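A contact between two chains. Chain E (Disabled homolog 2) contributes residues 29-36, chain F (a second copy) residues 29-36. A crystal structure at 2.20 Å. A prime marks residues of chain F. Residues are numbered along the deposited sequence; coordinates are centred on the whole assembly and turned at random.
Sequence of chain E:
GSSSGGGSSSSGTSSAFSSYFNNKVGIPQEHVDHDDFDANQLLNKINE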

ATOM      1  N   GLN E  29      11.177   4.602  11.077  1.00 30.00           N
ATOM      2  CA  GLN E  29      10.034   5.383  11.541  1.00 29.64           C
ATOM      3  C   GLN E  29       8.747   4.687  11.097  1.00 31.35           C
ATOM      4  O   GLN E  29       8.765   3.838  10.194  1.00 30.64           O
ATOM      5  CB  GLN E  29      10.084   6.829  11.017  1.00 27.76           C
ATOM      6  CG  GLN E  29      11.371   7.608  11.351  1.00 30.14           C
ATOM      7  CD  GLN E  29      11.525   7.896  12.843  1.00 30.35           C
ATOM      8  OE1 GLN E  29      12.147   7.129  13.574  1.00 26.95           O
ATOM      9  NE2 GLN E  29      10.936   8.985  13.297  1.00 30.61           N
ATOM     10  N   GLU E  30       7.642   5.038  11.745  1.00 30.15           N
ATOM     11  CA  GLU E  30       6.370   4.364  11.519  1.00 32.78           C
ATOM     12  C   GLU E  30       5.679   4.896  10.259  1.00 28.73           C
ATOM     13  O   GLU E  30       5.785   6.077   9.930  1.00 24.72           O
ATOM     14  CB  GLU E  30       5.469   4.545  12.750  1.00 35.10           C
ATOM     15  CG  GLU E  30       4.630   3.327  13.137  1.00 43.31           C
ATOM     16  CD  GLU E  30       5.452   2.051  13.379  1.00 48.75           C
ATOM     17  OE1 GLU E  30       6.487   2.097  14.081  1.00 48.39           O
ATOM     18  OE2 GLU E  30       5.043   0.988  12.870  1.00 50.65           O
ATOM     19  N   HIS E  31       5.008   4.010   9.532  1.00 29.60           N
ATOM     20  CA  HIS E  31       4.109   4.455   8.481  1.00 28.08           C
ATOM     21  C   HIS E  31       2.702   4.608   9.046  1.00 27.96           C
ATOM     22  O   HIS E  31       2.162   3.679   9.636  1.00 29.32           O
ATOM     23  CB  HIS E  31       4.099   3.501   7.284  1.00 27.22           C
ATOM     24  CG  HIS E  31       2.990   3.779   6.321  1.00 18.89           C
ATOM     25  ND1 HIS E  31       2.989   4.878   5.489  1.00 16.52           N
ATOM     26  CD2 HIS E  31       1.820   3.140   6.097  1.00 17.34           C
ATOM     27  CE1 HIS E  31       1.884   4.880   4.765  1.00 20.16           C
ATOM     28  NE2 HIS E  31       1.153   3.842   5.124  1.00 16.56           N
ATOM     29  N   VAL E  32       2.107   5.779   8.843  1.00 28.26           N
ATOM     30  CA  VAL E  32       0.759   6.054   9.337  1.00 27.66           C
ATOM     31  C   VAL E  32      -0.308   5.912   8.243  1.00 26.08           C
ATOM     32  O   VAL E  32      -0.277   6.610   7.226  1.00 26.23           O
ATOM     33  CB  VAL E  32       0.662   7.457  10.010  1.00 28.46           C
ATOM     34  CG1 VAL E  32      -0.722   7.673  10.582  1.00 30.91           C
ATOM     35  CG2 VAL E  32       1.734   7.620  11.108  1.00 25.40           C
ATOM     36  N   ASP E  33      -1.232   4.984   8.455  1.00 25.10           N
ATOM     37  CA  ASP E  33      -2.473   4.930   7.689  1.00 23.19           C
ATOM     38  C   ASP E  33      -3.647   5.142   8.651  1.00 18.87           C
ATOM     39  O   ASP E  33      -4.029   4.216   9.355  1.00 19.71           O
ATOM     40  CB  ASP E  33      -2.602   3.589   6.932  1.00 22.08           C
ATOM     41  CG  ASP E  33      -3.691   3.618   5.860  1.00 16.75           C
ATOM     42  OD1 ASP E  33      -4.750   4.236   6.075  1.00 19.22           O
ATOM     43  OD2 ASP E  33      -3.489   3.045   4.780  1.00 19.93           O
ATOM     44  N   HIS E  34      -4.192   6.360   8.679  1.00 20.43           N
ATOM     45  CA  HIS E  34      -5.364   6.705   9.509  1.00 19.48           C
ATOM     46  C   HIS E  34      -6.604   5.919   9.118  1.00 19.83           C
ATOM     47  O   HIS E  34      -7.498   5.727   9.933  1.00 19.53           O
ATOM     48  CB  HIS E  34      -5.714   8.195   9.408  1.00 21.49           C
ATOM     49  CG  HIS E  34      -4.650   9.116   9.925  1.00 28.37           C
ATOM     50  ND1 HIS E  34      -4.288   9.169  11.254  1.00 29.91           N
ATOM     51  CD2 HIS E  34      -3.883  10.034   9.290  1.00 34.85           C
ATOM     52  CE1 HIS E  34      -3.335  10.070  11.415  1.00 33.92           C
ATOM     53  NE2 HIS E  34      -3.071  10.610  10.238  1.00 37.06           N
ATOM     54  N   ASP E  35      -6.675   5.485   7.864  1.00 19.41           N
ATOM     55  CA  ASP E  35      -7.861   4.770   7.409  1.00 20.17           C
ATOM     56  C   ASP E  35      -7.891   3.318   7.893  1.00 18.48           C
ATOM     57  O   ASP E  35      -8.967   2.781   8.163  1.00 18.10           O
ATOM     58  CB  ASP E  35      -8.036   4.908   5.902  1.00 19.76           C
ATOM     59  CG  ASP E  35      -8.440   6.310   5.504  1.00 20.44           C
ATOM     60  OD1 ASP E  35      -9.411   6.828   6.099  1.00 23.38           O
ATOM     61  OD2 ASP E  35      -7.795   6.898   4.610  1.00 17.62           O
ATOM     62  N   ASP E  36      -6.704   2.716   8.039  1.00 17.19           N
ATOM     63  CA  ASP E  36      -6.541   1.400   8.670  1.00 17.77           C
ATOM     64  C   ASP E  36      -6.810   1.512  10.167  1.00 18.63           C
ATOM     65  O   ASP E  36      -7.530   0.700  10.749  1.00 20.59           O
ATOM     66  CB  ASP E  36      -5.110   0.875   8.485  1.00 16.52           C
ATOM     67  CG  ASP E  36      -4.820   0.377   7.073  1.00 17.73           C
ATOM     68  OD1 ASP E  36      -5.728   0.302   6.217  1.00 25.44           O
ATOM     69  OD2 ASP E  36      -3.657   0.028   6.821  1.00 19.51           O
TER
ATOM     70  N   GLN F  29     -14.178  10.893   0.933  1.00 26.92           N
ATOM     71  CA  GLN F  29     -13.101  11.644   1.560  1.00 25.83           C
ATOM     72  C   GLN F  29     -11.743  11.164   1.028  1.00 28.20           C
ATOM     73  O   GLN F  29     -11.639  10.069   0.453  1.00 30.29           O
ATOM     74  CB  GLN F  29     -13.164  11.472   3.075  1.00 21.53           C
ATOM     75  CG  GLN F  29     -14.479  11.905   3.695  1.00 20.38           C
ATOM     76  CD  GLN F  29     -14.635  13.427   3.756  1.00 28.02           C
ATOM     77  OE1 GLN F  29     -15.004  14.073   2.773  1.00 25.29           O
ATOM     78  NE2 GLN F  29     -14.360  13.996   4.918  1.00 28.50           N
ATOM     79  N   GLU F  30     -10.711  11.982   1.219  1.00 28.25           N
ATOM     80  CA  GLU F  30      -9.361  11.646   0.772  1.00 28.63           C
ATOM     81  C   GLU F  30      -8.684  10.614   1.683  1.00 27.06           C
ATOM     82  O   GLU F  30      -8.869  10.600   2.916  1.00 23.74           O
ATOM     83  CB  GLU F  30      -8.476  12.907   0.651  1.00 29.69           C
ATOM     84  CG  GLU F  30      -8.233  13.647   1.979  0.50 32.96           C
ATOM     85  CD  GLU F  30      -7.116  14.691   1.925  0.50 35.41           C
ATOM     86  OE1 GLU F  30      -6.458  14.845   0.871  0.50 34.43           O
ATOM     87  OE2 GLU F  30      -6.893  15.354   2.961  0.50 28.68           O
ATOM     88  N   HIS F  31      -7.908   9.742   1.054  1.00 26.45           N
ATOM     89  CA  HIS F  31      -6.952   8.938   1.778  1.00 28.29           C
ATOM     90  C   HIS F  31      -5.599   9.652   1.745  1.00 27.94           C
ATOM     91  O   HIS F  31      -5.121  10.020   0.675  1.00 29.93           O
ATOM     92  CB  HIS F  31      -6.830   7.538   1.178  1.00 25.29           C
ATOM     93  CG  HIS F  31      -5.640   6.782   1.680  1.00 26.90           C
ATOM     94  ND1 HIS F  31      -5.596   6.210   2.935  1.00 21.22           N
ATOM     95  CD2 HIS F  31      -4.439   6.530   1.110  1.00 19.22           C
ATOM     96  CE1 HIS F  31      -4.427   5.624   3.107  1.00 21.91           C
ATOM     97  NE2 HIS F  31      -3.706   5.805   2.014  1.00 22.89           N
ATOM     98  N   VAL F  32      -4.997   9.827   2.918  1.00 28.49           N
ATOM     99  CA  VAL F  32      -3.683  10.459   3.054  1.00 28.37           C
ATOM    100  C   VAL F  32      -2.552   9.425   3.198  1.00 26.80           C
ATOM    101  O   VAL F  32      -2.628   8.514   4.027  1.00 26.85           O
ATOM    102  CB  VAL F  32      -3.671  11.434   4.269  1.00 31.13           C
ATOM    103  CG1 VAL F  32      -2.262  11.952   4.566  1.00 32.70           C
ATOM    104  CG2 VAL F  32      -4.634  12.612   4.029  1.00 31.81           C
ATOM    105  N   ASP F  33      -1.516   9.559   2.372  1.00 25.79           N
ATOM    106  CA  ASP F  33      -0.261   8.843   2.589  1.00 24.36           C
ATOM    107  C   ASP F  33       0.881   9.849   2.632  1.00 23.94           C
ATOM    108  O   ASP F  33       1.398  10.254   1.589  1.00 23.86           O
ATOM    109  CB  ASP F  33      -0.023   7.778   1.504  1.00 24.84           C
ATOM    110  CG  ASP F  33       1.133   6.829   1.841  1.00 23.98           C
ATOM    111  OD1 ASP F  33       2.145   7.258   2.441  1.00 29.89           O
ATOM    112  OD2 ASP F  33       1.032   5.632   1.503  1.00 20.78           O
ATOM    113  N   HIS F  34       1.260  10.250   3.848  1.00 24.16           N
ATOM    114  CA  HIS F  34       2.392  11.162   4.073  1.00 23.60           C
ATOM    115  C   HIS F  34       3.704  10.667   3.480  1.00 20.67           C
ATOM    116  O   HIS F  34       4.504  11.466   3.008  1.00 20.22           O
ATOM    117  CB  HIS F  34       2.604  11.432   5.567  1.00 25.64           C
ATOM    118  CG  HIS F  34       1.482  12.176   6.221  1.00 31.54           C
ATOM    119  ND1 HIS F  34       1.030  13.395   5.765  1.00 37.97           N
ATOM    120  CD2 HIS F  34       0.736  11.881   7.313  1.00 34.95           C
ATOM    121  CE1 HIS F  34       0.043  13.813   6.538  1.00 39.91           C
ATOM    122  NE2 HIS F  34      -0.153  12.913   7.485  1.00 39.85           N
ATOM    123  N   ASP F  35       3.926   9.355   3.502  1.00 18.65           N
ATOM    124  CA  ASP F  35       5.172   8.795   2.950  1.00 21.21           C
ATOM    125  C   ASP F  35       5.269   8.837   1.415  1.00 20.81           C
ATOM    126  O   ASP F  35       6.372   8.985   0.879  1.00 20.57           O
ATOM    127  CB  ASP F  35       5.462   7.399   3.520  1.00 21.80           C
ATOM    128  CG  ASP F  35       5.719   7.432   5.038  1.00 21.35           C
ATOM    129  OD1 ASP F  35       6.559   8.238   5.490  1.00 21.24           O
ATOM    130  OD2 ASP F  35       5.072   6.664   5.776  1.00 20.40           O
ATOM    131  N   ASP F  36       4.127   8.733   0.724  1.00 21.23           N
ATOM    132  CA  ASP F  36       4.071   8.904  -0.736  1.00 19.97           C
ATOM    133  C   ASP F  36       4.282  10.375  -1.056  1.00 19.98           C
ATOM    134  O   ASP F  36       5.044  10.723  -1.953  1.00 19.77           O
ATOM    135  CB  ASP F  36       2.705   8.496  -1.318  1.00 18.17           C
ATOM    136  CG  ASP F  36       2.490   6.985  -1.385  1.00 28.55           C
ATOM    137  OD1 ASP F  36       1.311   6.577  -1.347  1.00 33.88           O
ATOM    138  OD2 ASP F  36       3.461   6.200  -1.485  1.00 29.86           O
TER
HETATM  139  O   HOH W   1       6.898   8.127   8.262  1.00 23.00           O
HETATM  140  O   HOH W   2      -1.267   6.232   4.565  1.00 17.78           O
HETATM  141  O   HOH W   3       3.417   8.043   7.694  1.00 20.81           O
HETATM  142  O   HOH W   4      -3.986   8.057   6.288  1.00 24.66           O
HETATM  143  O   HOH W   5      -6.354   9.044   5.276  1.00 20.63           O
HETATM  144  O   HOH W   6      -9.831   9.429   5.176  1.00 25.37           O

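This is a small, polar, nearly symmetric contact in which two copies of one segment run antiparallel and are joined by a pair of His–Asp hydrogen bonds and a layer of bridging waters. The two directions differ by 168°, and Asp33 faces Asp33′ at the centre, with their CA atoms 6.8 Å apart. His31 therefore lies across from Asp35′, and Asp35 across from His31′.

His31 ND1 donates to Asp35′ OD2 at 2.8 Å. His31′ ND1 donates to Asp35 OD2, also at 2.8 Å. Both bonds are close to straight. The aspartates point toward the other chain from CA to CB. The histidines leave their backbones sideways, and their t chi1 rotamers help bring the rings across. Each carboxylate meets a ring at its edge, where the ND1 hydrogen lies. A second carboxylate sits at the same edge: Asp33 OD2 is 3.2 Å from His31′ CE1, and Asp33′ OD1 is 3.3 Å from His31 CE1.

Asp33 and Asp33′ also cap the helices that follow. Asp36 N donates to Asp33 OD1 at 3.2 Å, and Asp36′ N donates to Asp33′ OD1 at 3.0 Å. Aspartate suits this position because its short side chain can reach back to free backbone amides.

Water fills the gaps between the backbones. Water 2 donates to Val32 O (2.9 Å) and Val32′ O (2.7 Å), joining two acceptors that could not bond directly. Water 3 links Val32 N to Asp35′ OD2, and water 5 links Val32′ N to Asp35 OD2. Waters 1 and 6 tie the Glu30 and Glu30′ carbonyls to OD1 of the opposing Asp35 residues.

The stretches bury 385 Å² in total. His31 and His31′ give the largest shares, 58 Å² each, followed by Asp35′ and Asp35. The valines contribute less, and their side chains make no close contact with the other stretch.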